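Local coordinates for Rna-directed RNA polymerase (Infectious pancreatic necrosis virus, PDB 3ZED), which probably copies the viral RNA genome as an RNA-dependent RNA polymerase and probably also becomes covalently attached to that RNA, at residues 140-145 / 623-628; 367-372 / 554-559; 397-402 / 518-523; 562-567 / 577-582. One frame throughout, in Å; residues are numbered along the deposited sequence.

How the contacts relate
Contacts 2, 3 and 4 cluster in one region, their centres 10 to 14 Å apart, while contact 1 lies farther out, about 15 Å from the centre of contact 4 and about 26 Å from that of contact 3. Along the chain, contact 1 closes a loop holding the others; contact 3 is nested inside contact 2, and contact 4 follows. Contacts 2 and 4 share the three-stranded sheet 556-560, 563-568, 573-578. Contact 3 pairs the last two strands of the sheet 382-386, 389-394, 397-403, 515-521. W398 NE1, bonded to L558 O, and R519, packed on strand 556-560, link the two sheets. Contacts 1 and 2 each join palm and thumb segments of the polymerase.

Contact 1 of 4, residues 140-145 / 623-628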
# COMPACT_ATOMS: atom_id res chain seq x y z
N PHE B 140 16.10 -31.87 19.08
CA PHE B 140 16.39 -30.75 18.20
C PHE B 140 16.94 -29.61 19.07
O PHE B 140 16.22 -29.18 19.97
CB PHE B 140 15.12 -30.29 17.44
CG PHE B 140 14.50 -31.27 16.47
CD1 PHE B 140 15.29 -31.95 15.54
CD2 PHE B 140 13.12 -31.44 16.41
CE1 PHE B 140 14.71 -32.79 14.59
CE2 PHE B 140 12.55 -32.29 15.46
CZ PHE B 140 13.35 -32.96 14.55
N PRO B 141 18.18 -29.10 18.83
CA PRO B 141 18.72 -28.02 19.70
C PRO B 141 17.83 -26.75 19.79
O PRO B 141 17.79 -26.13 20.85
CB PRO B 141 20.09 -27.69 19.07
CG PRO B 141 20.48 -28.96 18.33
CD PRO B 141 19.19 -29.57 17.85
N THR B 142 17.11 -26.38 18.71
CA THR B 142 16.22 -25.21 18.69
C THR B 142 14.76 -25.57 19.02
O THR B 142 13.92 -24.66 19.12
CB THR B 142 16.29 -24.49 17.33
OG1 THR B 142 15.93 -25.40 16.29
CG2 THR B 142 17.66 -23.87 17.05
N GLY B 143 14.46 -26.88 19.15
CA GLY B 143 13.14 -27.39 19.48
C GLY B 143 12.50 -26.73 20.70
O GLY B 143 11.38 -26.21 20.60
N PRO B 144 13.18 -26.69 21.88
CA PRO B 144 12.53 -26.09 23.08
C PRO B 144 12.16 -24.62 22.89
O PRO B 144 11.07 -24.21 23.29
CB PRO B 144 13.57 -26.30 24.19
CG PRO B 144 14.38 -27.50 23.73
CD PRO B 144 14.48 -27.30 22.23
N GLU B 145 13.04 -23.83 22.24
CA GLU B 145 12.78 -22.42 21.97
C GLU B 145 11.62 -22.25 20.99
O GLU B 145 10.87 -21.30 21.15
CB GLU B 145 14.04 -21.73 21.44
CG GLU B 145 14.00 -20.21 21.49
CD GLU B 145 13.72 -19.53 22.83
OE1 GLU B 145 14.10 -20.06 23.89
OE2 GLU B 145 13.12 -18.43 22.79
N ASN B 623 12.84 -24.88 7.48
CA ASN B 623 14.15 -24.74 8.08
C ASN B 623 14.10 -24.75 9.61
O ASN B 623 15.13 -24.57 10.24
CB ASN B 623 14.87 -23.48 7.55
CG ASN B 623 16.38 -23.60 7.63
OD1 ASN B 623 16.95 -24.66 7.39
ND2 ASN B 623 17.05 -22.55 8.04
N ASN B 624 12.92 -24.97 10.21
CA ASN B 624 12.76 -25.07 11.67
C ASN B 624 12.45 -26.55 11.94
O ASN B 624 11.35 -26.99 11.58
CB ASN B 624 11.69 -24.12 12.18
CG ASN B 624 11.56 -24.11 13.68
OD1 ASN B 624 11.33 -25.14 14.33
ND2 ASN B 624 11.65 -22.95 14.25
N PRO B 625 13.38 -27.36 12.52
CA PRO B 625 13.13 -28.80 12.58
C PRO B 625 11.91 -29.21 13.38
O PRO B 625 11.18 -30.08 12.92
CB PRO B 625 14.44 -29.39 13.13
CG PRO B 625 15.14 -28.23 13.78
CD PRO B 625 14.76 -27.04 12.95
N LEU B 626 11.66 -28.59 14.53
CA LEU B 626 10.46 -28.94 15.27
C LEU B 626 9.19 -28.54 14.52
O LEU B 626 8.26 -29.33 14.39
CB LEU B 626 10.46 -28.32 16.68
CG LEU B 626 9.43 -28.93 17.67
CD1 LEU B 626 9.82 -30.34 18.08
CD2 LEU B 626 9.22 -28.02 18.88
N LEU B 627 9.17 -27.32 14.00
CA LEU B 627 8.01 -26.80 13.28
C LEU B 627 7.73 -27.62 12.02
O LEU B 627 6.56 -27.94 11.78
CB LEU B 627 8.19 -25.29 12.94
CG LEU B 627 7.04 -24.59 12.20
CD1 LEU B 627 5.73 -24.68 13.00
CD2 LEU B 627 7.39 -23.14 11.91
N GLU B 628 8.78 -27.95 11.25
CA GLU B 628 8.69 -28.73 10.03
C GLU B 628 8.22 -30.17 10.33
O GLU B 628 7.38 -30.67 9.60
CB GLU B 628 10.05 -28.70 9.27
CG GLU B 628 10.19 -29.70 8.12
CD GLU B 628 9.13 -29.68 7.03
OE1 GLU B 628 8.51 -28.62 6.80
OE2 GLU B 628 8.98 -30.72 6.36
O HOH W 1 13.14 -26.41 16.14
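F140 and G143 face P625 and L626 where two helices begin: a type I turn from F140 to G143, closed by G143 N to F140 O, leads into helix 143-156 and meets the first turn of helix 625-645, with the CA atoms of G143 and L626 5.2 Å apart. The F140 ring rests on P625, whose CB sits over the ring centre, 3.6 Å from the centroid and 13° off the normal, a CH-pi contact. At the ring's edge, in its plane, L626 CD1 lies 3.9 Å from F140 CD2. The other methyl of L626, CD2, comes within 3.3 Å of G143 O, and its CB meets G143 CA. With CG anti to the backbone N (chi1 -165°), the branch point of L626 sits where one methyl can turn to the F140 edge and the other to G143 O. Helix 125-137 adds L131, F134 and L135 round the same leucine.

The polar link is a water that accepts from L626 N, donates to N624 OD1 at 2.9 Å and bonds T142 OG1 at 3.0 Å. OD1 also accepts from L627 N at 3.1 Å, the donor standing above the carbonyl plane, while N624 ND2 bonds OG1 of T146. One amide thus serves both helices. N624 is the N-cap of helix 625-645, with proline in the following position, and the whole is an Asn-capped helix start packed against a turn that opens a second helix, joining palm and thumb segments.

Contact 2 of 4, residues 367-372 / 554-559; sequences RIMTII and KAVELD
M369 and I372 of helix 364-377 meet V556 and L558 of strand 556-560; the axis of 367-372 runs across that of 556-559 at 103°, the two 12.3 Å apart. That spacing is bridged by side chains alone. L558 is the main bump: its CD1 enters the hollow formed on the helix by I368, M369 and I372, one turn of residues. In that hollow CD1 lies 3.8 Å from M369 SD, 3.9 Å from I372 CD1 and, at the looser rim, 4.4 Å from I368 CG2. I372 and L558 reach toward each other tip to tip, and I372 CD1 fits against both methyls of the leucine.

M369 supplies a second bump. Its CG is anti to the carbonyl carbon (chi1 -68°), and further bends at chi2 and chi3 fold the thioether over, so that SD passes L558 obliquely while CE carries on to V556. There CE and V556 CG2 meet tip to tip at 4.1 Å. I528 of helix 524-533 packs on M369 and I372, A531 of that helix touches V556, and A565 of the adjoining strand also meets M369.

All five touching residues are buried and apolar. The pairing is therefore dispersion and hydrophobic packing, with the sulfur acting as one more apolar surface, and it seats helix 364-377 on the three-stranded sheet by shape rather than by directed bonds.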
# COMPACT_ATOMS: atom_id res chain seq x y z
N ARG B 367 20.26 -11.98 -5.05
CA ARG B 367 20.63 -10.73 -5.76
C ARG B 367 20.91 -9.61 -4.74
O ARG B 367 21.91 -8.90 -4.87
CB ARG B 367 19.54 -10.29 -6.75
CG ARG B 367 19.45 -11.19 -7.97
CD ARG B 367 18.59 -10.57 -9.05
NE ARG B 367 18.71 -11.29 -10.32
CZ ARG B 367 18.51 -10.74 -11.51
NH1 ARG B 367 18.20 -9.46 -11.62
NH2 ARG B 367 18.64 -11.48 -12.61
N ILE B 368 20.06 -9.50 -3.70
CA ILE B 368 20.21 -8.53 -2.60
C ILE B 368 21.52 -8.82 -1.84
O ILE B 368 22.30 -7.89 -1.62
CB ILE B 368 18.97 -8.58 -1.66
CG1 ILE B 368 17.71 -8.01 -2.33
CG2 ILE B 368 19.25 -7.92 -0.27
CD1 ILE B 368 17.68 -6.55 -2.58
N MET B 369 21.77 -10.11 -1.48
CA MET B 369 22.99 -10.50 -0.75
C MET B 369 24.26 -10.23 -1.57
O MET B 369 25.25 -9.81 -0.99
CB MET B 369 22.92 -11.96 -0.30
CG MET B 369 21.87 -12.19 0.78
SD MET B 369 22.09 -11.21 2.32
CE MET B 369 23.68 -11.82 2.90
N THR B 370 24.20 -10.38 -2.92
CA THR B 370 25.31 -10.04 -3.82
C THR B 370 25.57 -8.53 -3.74
O THR B 370 26.72 -8.12 -3.58
CB THR B 370 25.01 -10.53 -5.26
OG1 THR B 370 24.90 -11.95 -5.24
CG2 THR B 370 26.11 -10.14 -6.26
N ILE B 371 24.51 -7.70 -3.80
CA ILE B 371 24.61 -6.24 -3.73
C ILE B 371 25.21 -5.85 -2.36
O ILE B 371 26.15 -5.05 -2.33
CB ILE B 371 23.24 -5.54 -4.02
CG1 ILE B 371 22.89 -5.66 -5.53
CG2 ILE B 371 23.27 -4.06 -3.61
CD1 ILE B 371 21.38 -5.69 -5.81
N ILE B 372 24.74 -6.47 -1.25
CA ILE B 372 25.23 -6.22 0.11
C ILE B 372 26.72 -6.61 0.23
O ILE B 372 27.52 -5.80 0.72
CB ILE B 372 24.35 -6.92 1.18
CG1 ILE B 372 22.98 -6.20 1.32
CG2 ILE B 372 25.08 -7.04 2.55
CD1 ILE B 372 21.91 -6.98 2.18
N LYS B 554 23.14 -20.16 10.78
CA LYS B 554 22.91 -18.77 11.17
C LYS B 554 22.14 -18.02 10.06
O LYS B 554 22.55 -18.07 8.91
CB LYS B 554 24.27 -18.10 11.43
CG LYS B 554 24.23 -16.63 11.84
CD LYS B 554 23.80 -16.45 13.29
CE LYS B 554 23.89 -15.01 13.74
NZ LYS B 554 22.96 -14.76 14.88
N ALA B 555 21.05 -17.34 10.40
CA ALA B 555 20.33 -16.50 9.44
C ALA B 555 20.89 -15.09 9.45
O ALA B 555 21.32 -14.61 10.51
CB ALA B 555 18.83 -16.46 9.77
N VAL B 556 20.88 -14.43 8.27
CA VAL B 556 21.21 -13.02 8.13
C VAL B 556 19.84 -12.35 8.31
O VAL B 556 19.01 -12.42 7.40
CB VAL B 556 21.96 -12.64 6.82
CG1 VAL B 556 22.40 -11.18 6.85
CG2 VAL B 556 23.16 -13.54 6.59
N GLU B 557 19.56 -11.85 9.52
CA GLU B 557 18.23 -11.35 9.89
C GLU B 557 18.00 -9.90 9.42
O GLU B 557 17.81 -9.00 10.21
CB GLU B 557 17.99 -11.51 11.40
CG GLU B 557 18.09 -12.95 11.86
CD GLU B 557 17.43 -13.16 13.21
OE1 GLU B 557 16.20 -13.39 13.25
OE2 GLU B 557 18.14 -13.03 14.24
N LEU B 558 17.96 -9.73 8.09
CA LEU B 558 17.80 -8.44 7.45
C LEU B 558 16.44 -7.83 7.72
O LEU B 558 16.32 -6.60 7.73
CB LEU B 558 17.97 -8.58 5.94
CG LEU B 558 19.30 -9.09 5.39
CD1 LEU B 558 19.19 -9.28 3.88
CD2 LEU B 558 20.46 -8.13 5.77
N ASP B 559 15.40 -8.69 7.90
CA ASP B 559 14.00 -8.33 8.01
C ASP B 559 13.65 -7.46 6.78
O ASP B 559 12.98 -6.44 6.89
CB ASP B 559 13.63 -7.67 9.35
CG ASP B 559 12.13 -7.49 9.58
OD1 ASP B 559 11.34 -8.28 9.01
OD2 ASP B 559 11.75 -6.52 10.26

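Contact 3 of 4, residues 397-402 / 518-523; sequences TWYSID and ERELKN
W398 and L521 are joined by two backbone bonds, L521 N to W398 O at 2.8 Å and W398 N to L521 O at 3.0 Å, an antiparallel hydrogen-bonded pair. Next to it S400 N donates to R519 O, and S400 O is gripped twice: by E518 N at 2.8 Å, nearly along the C=O axis, and by R519 N at 3.3 Å, in the carbonyl plane on a lone pair. Two residues thus face one, a classic beta bulge. Between the hydrogen-bonded pairs, Y399 and E520 form the non-hydrogen-bonded pair.

On the Y399 face the tyrosine ring and E520 run alongside each other, pointing the same way with ring and carboxylate planes 35° apart; Y399 CE1 is 3.6 Å from E520 CG. The phenol OH bonds ND2 of N498. T397 CG2 presses against L521 O and E520 CG. On the opposite face, CB of W398 meets CB of L521 at 3.8 Å, and CB of S400 meets CB of R519.

Beyond the bulge, D402 OD2 lies 3.5 Å from E518 CG, the carboxylate planes 49° apart; D402 OD1 accepts from N389 ND2.

Strand 515-521 edges the four-stranded palm sheet beside 397-403, whose other neighbour is 389-394. N523 stands at the N-cap position of helix 524-533, and strand 556-560 packs on the W398 face, where L558 O accepts from W398 NE1.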
# COMPACT_ATOMS: atom_id res chain seq x y z
N THR B 397 27.28 -2.45 9.50
CA THR B 397 26.03 -2.66 10.22
C THR B 397 24.83 -2.48 9.27
O THR B 397 24.84 -1.60 8.41
CB THR B 397 25.94 -1.70 11.44
OG1 THR B 397 27.18 -1.64 12.14
CG2 THR B 397 24.83 -2.07 12.42
N TRP B 398 23.80 -3.30 9.45
CA TRP B 398 22.54 -3.25 8.72
C TRP B 398 21.47 -2.63 9.63
O TRP B 398 21.25 -3.10 10.76
CB TRP B 398 22.12 -4.66 8.25
CG TRP B 398 20.79 -4.72 7.56
CD1 TRP B 398 19.59 -5.03 8.13
CD2 TRP B 398 20.52 -4.48 6.16
NE1 TRP B 398 18.59 -5.03 7.18
CE2 TRP B 398 19.14 -4.71 5.96
CE3 TRP B 398 21.32 -4.14 5.06
CZ2 TRP B 398 18.54 -4.61 4.69
CZ3 TRP B 398 20.71 -4.00 3.81
CH2 TRP B 398 19.35 -4.24 3.63
N TYR B 399 20.85 -1.55 9.14
CA TYR B 399 19.80 -0.86 9.89
C TYR B 399 18.47 -0.92 9.17
O TYR B 399 18.39 -0.63 7.98
CB TYR B 399 20.16 0.61 10.16
CG TYR B 399 21.45 0.80 10.90
CD1 TYR B 399 21.48 0.82 12.30
CD2 TYR B 399 22.65 1.00 10.22
CE1 TYR B 399 22.68 1.02 12.99
CE2 TYR B 399 23.85 1.20 10.90
CZ TYR B 399 23.86 1.21 12.29
OH TYR B 399 25.05 1.39 12.96
N SER B 400 17.44 -1.27 9.90
CA SER B 400 16.08 -1.25 9.42
C SER B 400 15.40 -0.08 10.11
O SER B 400 15.34 -0.05 11.34
CB SER B 400 15.38 -2.56 9.71
OG SER B 400 14.04 -2.52 9.25
N ILE B 401 15.02 0.94 9.32
CA ILE B 401 14.38 2.15 9.83
C ILE B 401 12.97 2.22 9.26
O ILE B 401 12.79 2.13 8.05
CB ILE B 401 15.22 3.44 9.50
CG1 ILE B 401 16.64 3.36 10.09
CG2 ILE B 401 14.51 4.74 9.94
CD1 ILE B 401 17.67 3.38 9.08
N ASP B 402 11.98 2.37 10.14
CA ASP B 402 10.59 2.50 9.70
C ASP B 402 10.05 3.82 10.10
O ASP B 402 10.29 4.26 11.24
CB ASP B 402 9.70 1.41 10.31
CG ASP B 402 9.91 0.01 9.76
OD1 ASP B 402 10.62 -0.13 8.74
OD2 ASP B 402 9.36 -0.94 10.34
N GLU B 518 14.28 0.14 13.88
CA GLU B 518 13.59 -1.09 14.24
C GLU B 518 14.51 -2.27 14.41
O GLU B 518 14.17 -3.22 15.13
CB GLU B 518 12.53 -1.42 13.16
CG GLU B 518 11.37 -0.44 13.13
CD GLU B 518 10.45 -0.38 14.34
OE1 GLU B 518 10.63 -1.17 15.29
OE2 GLU B 518 9.50 0.45 14.31
N ARG B 519 15.68 -2.23 13.76
CA ARG B 519 16.65 -3.31 13.80
C ARG B 519 18.04 -2.81 13.53
O ARG B 519 18.24 -1.96 12.66
CB ARG B 519 16.27 -4.39 12.77
CG ARG B 519 17.01 -5.70 12.93
CD ARG B 519 16.25 -6.83 12.28
NE ARG B 519 14.93 -7.04 12.88
CZ ARG B 519 14.35 -8.22 12.97
NH1 ARG B 519 14.96 -9.30 12.51
NH2 ARG B 519 13.15 -8.34 13.52
N GLU B 520 18.99 -3.35 14.25
CA GLU B 520 20.40 -3.08 14.11
C GLU B 520 21.10 -4.44 14.07
O GLU B 520 21.03 -5.22 15.03
CB GLU B 520 20.91 -2.19 15.25
CG GLU B 520 22.40 -1.88 15.15
CD GLU B 520 23.01 -1.17 16.35
OE1 GLU B 520 22.62 -1.50 17.49
OE2 GLU B 520 23.91 -0.33 16.13
N LEU B 521 21.71 -4.74 12.93
CA LEU B 521 22.41 -6.01 12.73
C LEU B 521 23.89 -5.68 12.67
O LEU B 521 24.40 -5.28 11.62
CB LEU B 521 21.87 -6.69 11.44
CG LEU B 521 22.31 -8.10 11.14
CD1 LEU B 521 21.98 -9.02 12.29
CD2 LEU B 521 21.63 -8.61 9.87
N LYS B 522 24.56 -5.76 13.82
CA LYS B 522 25.98 -5.45 13.99
C LYS B 522 26.88 -6.55 13.43
O LYS B 522 26.46 -7.70 13.31
CB LYS B 522 26.30 -5.23 15.48
CG LYS B 522 25.90 -3.86 15.99
CD LYS B 522 26.18 -3.71 17.48
CE LYS B 522 26.02 -2.27 17.93
NZ LYS B 522 25.84 -2.17 19.41
N ASN B 523 28.15 -6.17 13.10
CA ASN B 523 29.20 -7.05 12.57
C ASN B 523 28.63 -7.84 11.39
O ASN B 523 28.57 -9.07 11.41
CB ASN B 523 29.76 -7.99 13.68
CG ASN B 523 30.17 -7.29 14.96
OD1 ASN B 523 31.06 -6.44 14.98
ND2 ASN B 523 29.53 -7.63 16.07

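Contact 4 of 4, residues 562-567 / 577-582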
# COMPACT_ATOMS: atom_id res chain seq x y z
N GLY B 562 10.18 -8.28 5.73
CA GLY B 562 9.79 -9.46 6.50
C GLY B 562 10.58 -10.73 6.24
O GLY B 562 10.23 -11.78 6.77
N TRP B 563 11.65 -10.66 5.46
CA TRP B 563 12.45 -11.85 5.14
C TRP B 563 13.88 -11.79 5.67
O TRP B 563 14.53 -10.75 5.64
CB TRP B 563 12.52 -12.05 3.60
CG TRP B 563 11.18 -12.12 2.94
CD1 TRP B 563 10.52 -11.09 2.32
CD2 TRP B 563 10.29 -13.24 2.91
NE1 TRP B 563 9.29 -11.51 1.87
CE2 TRP B 563 9.11 -12.83 2.24
CE3 TRP B 563 10.39 -14.58 3.36
CZ2 TRP B 563 8.04 -13.71 2.00
CZ3 TRP B 563 9.33 -15.44 3.12
CH2 TRP B 563 8.17 -15.00 2.46
N SER B 564 14.37 -12.95 6.12
CA SER B 564 15.76 -13.22 6.52
C SER B 564 16.41 -14.03 5.41
O SER B 564 15.70 -14.61 4.57
CB SER B 564 15.82 -13.98 7.84
OG SER B 564 15.28 -13.24 8.91
N ALA B 565 17.74 -14.10 5.41
CA ALA B 565 18.49 -14.85 4.40
C ALA B 565 19.22 -16.01 5.06
O ALA B 565 19.85 -15.85 6.12
CB ALA B 565 19.48 -13.93 3.71
N ILE B 566 19.13 -17.18 4.44
CA ILE B 566 19.78 -18.39 4.92
C ILE B 566 20.63 -18.88 3.73
O ILE B 566 20.20 -18.71 2.60
CB ILE B 566 18.65 -19.37 5.40
CG1 ILE B 566 18.37 -19.24 6.92
CG2 ILE B 566 18.70 -20.81 4.90
CD1 ILE B 566 19.47 -19.75 7.89
N TYR B 567 21.84 -19.39 3.99
CA TYR B 567 22.69 -19.88 2.90
C TYR B 567 22.38 -21.35 2.61
O TYR B 567 22.30 -22.15 3.54
CB TYR B 567 24.18 -19.70 3.23
CG TYR B 567 25.07 -20.00 2.06
CD1 TYR B 567 25.27 -19.06 1.04
CD2 TYR B 567 25.70 -21.24 1.93
CE1 TYR B 567 26.09 -19.33 -0.05
CE2 TYR B 567 26.52 -21.52 0.83
CZ TYR B 567 26.69 -20.57 -0.17
OH TYR B 567 27.49 -20.83 -1.26
N VAL B 577 13.87 -16.85 4.15
CA VAL B 577 13.06 -17.51 5.17
C VAL B 577 12.31 -16.38 5.88
O VAL B 577 12.89 -15.30 6.18
CB VAL B 577 13.79 -18.47 6.16
CG1 VAL B 577 14.39 -19.66 5.44
CG2 VAL B 577 14.83 -17.75 7.04
N LEU B 578 11.02 -16.60 6.12
CA LEU B 578 10.21 -15.60 6.79
C LEU B 578 10.83 -15.27 8.13
O LEU B 578 11.23 -16.20 8.83
CB LEU B 578 8.76 -16.11 6.97
CG LEU B 578 7.77 -15.08 7.49
CD1 LEU B 578 7.57 -13.93 6.47
CD2 LEU B 578 6.46 -15.73 7.79
N GLU B 579 10.93 -13.96 8.48
CA GLU B 579 11.46 -13.51 9.77
C GLU B 579 10.80 -14.33 10.88
O GLU B 579 9.58 -14.51 10.85
CB GLU B 579 11.22 -12.01 9.97
CG GLU B 579 12.32 -11.32 10.76
CD GLU B 579 13.67 -11.19 10.07
OE1 GLU B 579 13.71 -11.31 8.82
OE2 GLU B 579 14.68 -11.02 10.77
N ASN B 580 11.60 -14.89 11.81
CA ASN B 580 11.15 -15.77 12.89
C ASN B 580 9.87 -15.32 13.63
O ASN B 580 8.94 -16.13 13.77
CB ASN B 580 12.26 -16.05 13.90
CG ASN B 580 11.84 -17.05 14.97
OD1 ASN B 580 11.47 -18.18 14.69
ND2 ASN B 580 11.75 -16.61 16.21
N GLU B 581 9.81 -14.07 14.10
CA GLU B 581 8.66 -13.54 14.85
C GLU B 581 7.36 -13.61 14.03
O GLU B 581 6.32 -13.98 14.57
CB GLU B 581 8.93 -12.10 15.30
CG GLU B 581 8.15 -11.67 16.53
CD GLU B 581 8.53 -10.28 17.04
OE1 GLU B 581 8.12 -9.28 16.41
OE2 GLU B 581 9.26 -10.21 18.06
N ARG B 582 7.43 -13.29 12.74
CA ARG B 582 6.29 -13.37 11.82
C ARG B 582 5.88 -14.84 11.59
O ARG B 582 4.69 -15.14 11.57
CB ARG B 582 6.65 -12.74 10.46
CG ARG B 582 6.89 -11.26 10.55
CD ARG B 582 7.04 -10.69 9.15
NE ARG B 582 7.50 -9.31 9.22
CZ ARG B 582 7.03 -8.32 8.47
NH1 ARG B 582 6.08 -8.56 7.57
NH2 ARG B 582 7.51 -7.10 8.60
O HOH W 2 14.52 -14.72 11.24
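S564 and V577 pair across an antiparallel strand-to-strand contact within the beta hairpin 563-568/573-578, which continues at one end into the start of helix 580-588. The two residues form a hydrogen-bonded pair: S564 N donates to V577 O at 2.8 Å, and V577 N returns a bond to S564 O. W563 and L578 make the next, non-hydrogen-bonded pair, and past it E579 N donates to G562 O at 2.9 Å, carrying the ladder beyond the strand end.

The indole of W563 brings CE3 and CZ3 against the backbone of L578, W563 CE3 lying 3.5 Å from L578 N. Over one face of the six-membered ring sits L578 CD1, 4.1 Å from the centroid and offset toward the rim, a CH-pi contact. F361 meets the indole edge-to-face. On the S564 and V577 face, V577 CG2 touches I566 CG1 at 3.8 Å and S564 CB.

This hairpin supplies two of the three strands of an antiparallel sheet, with 563-568 in the middle and 556-560 on its other side. E579 is the residue at the N-cap position of helix 580-588. Its side chain has two conformers; in the one given, S564 OG to E579 OE1 is very short and doubtful, and the salt bridge from E579 OE2 to R519 NH1 is likewise uncertain in detail. A water ties S564 OG, to which it donates, to N580 N at the helix start.

The guanidinium of R582 has G562 CA over its centre, 3.5 Å above the plane. G562 takes a positive phi (89°), a backbone conformation favoured by glycine.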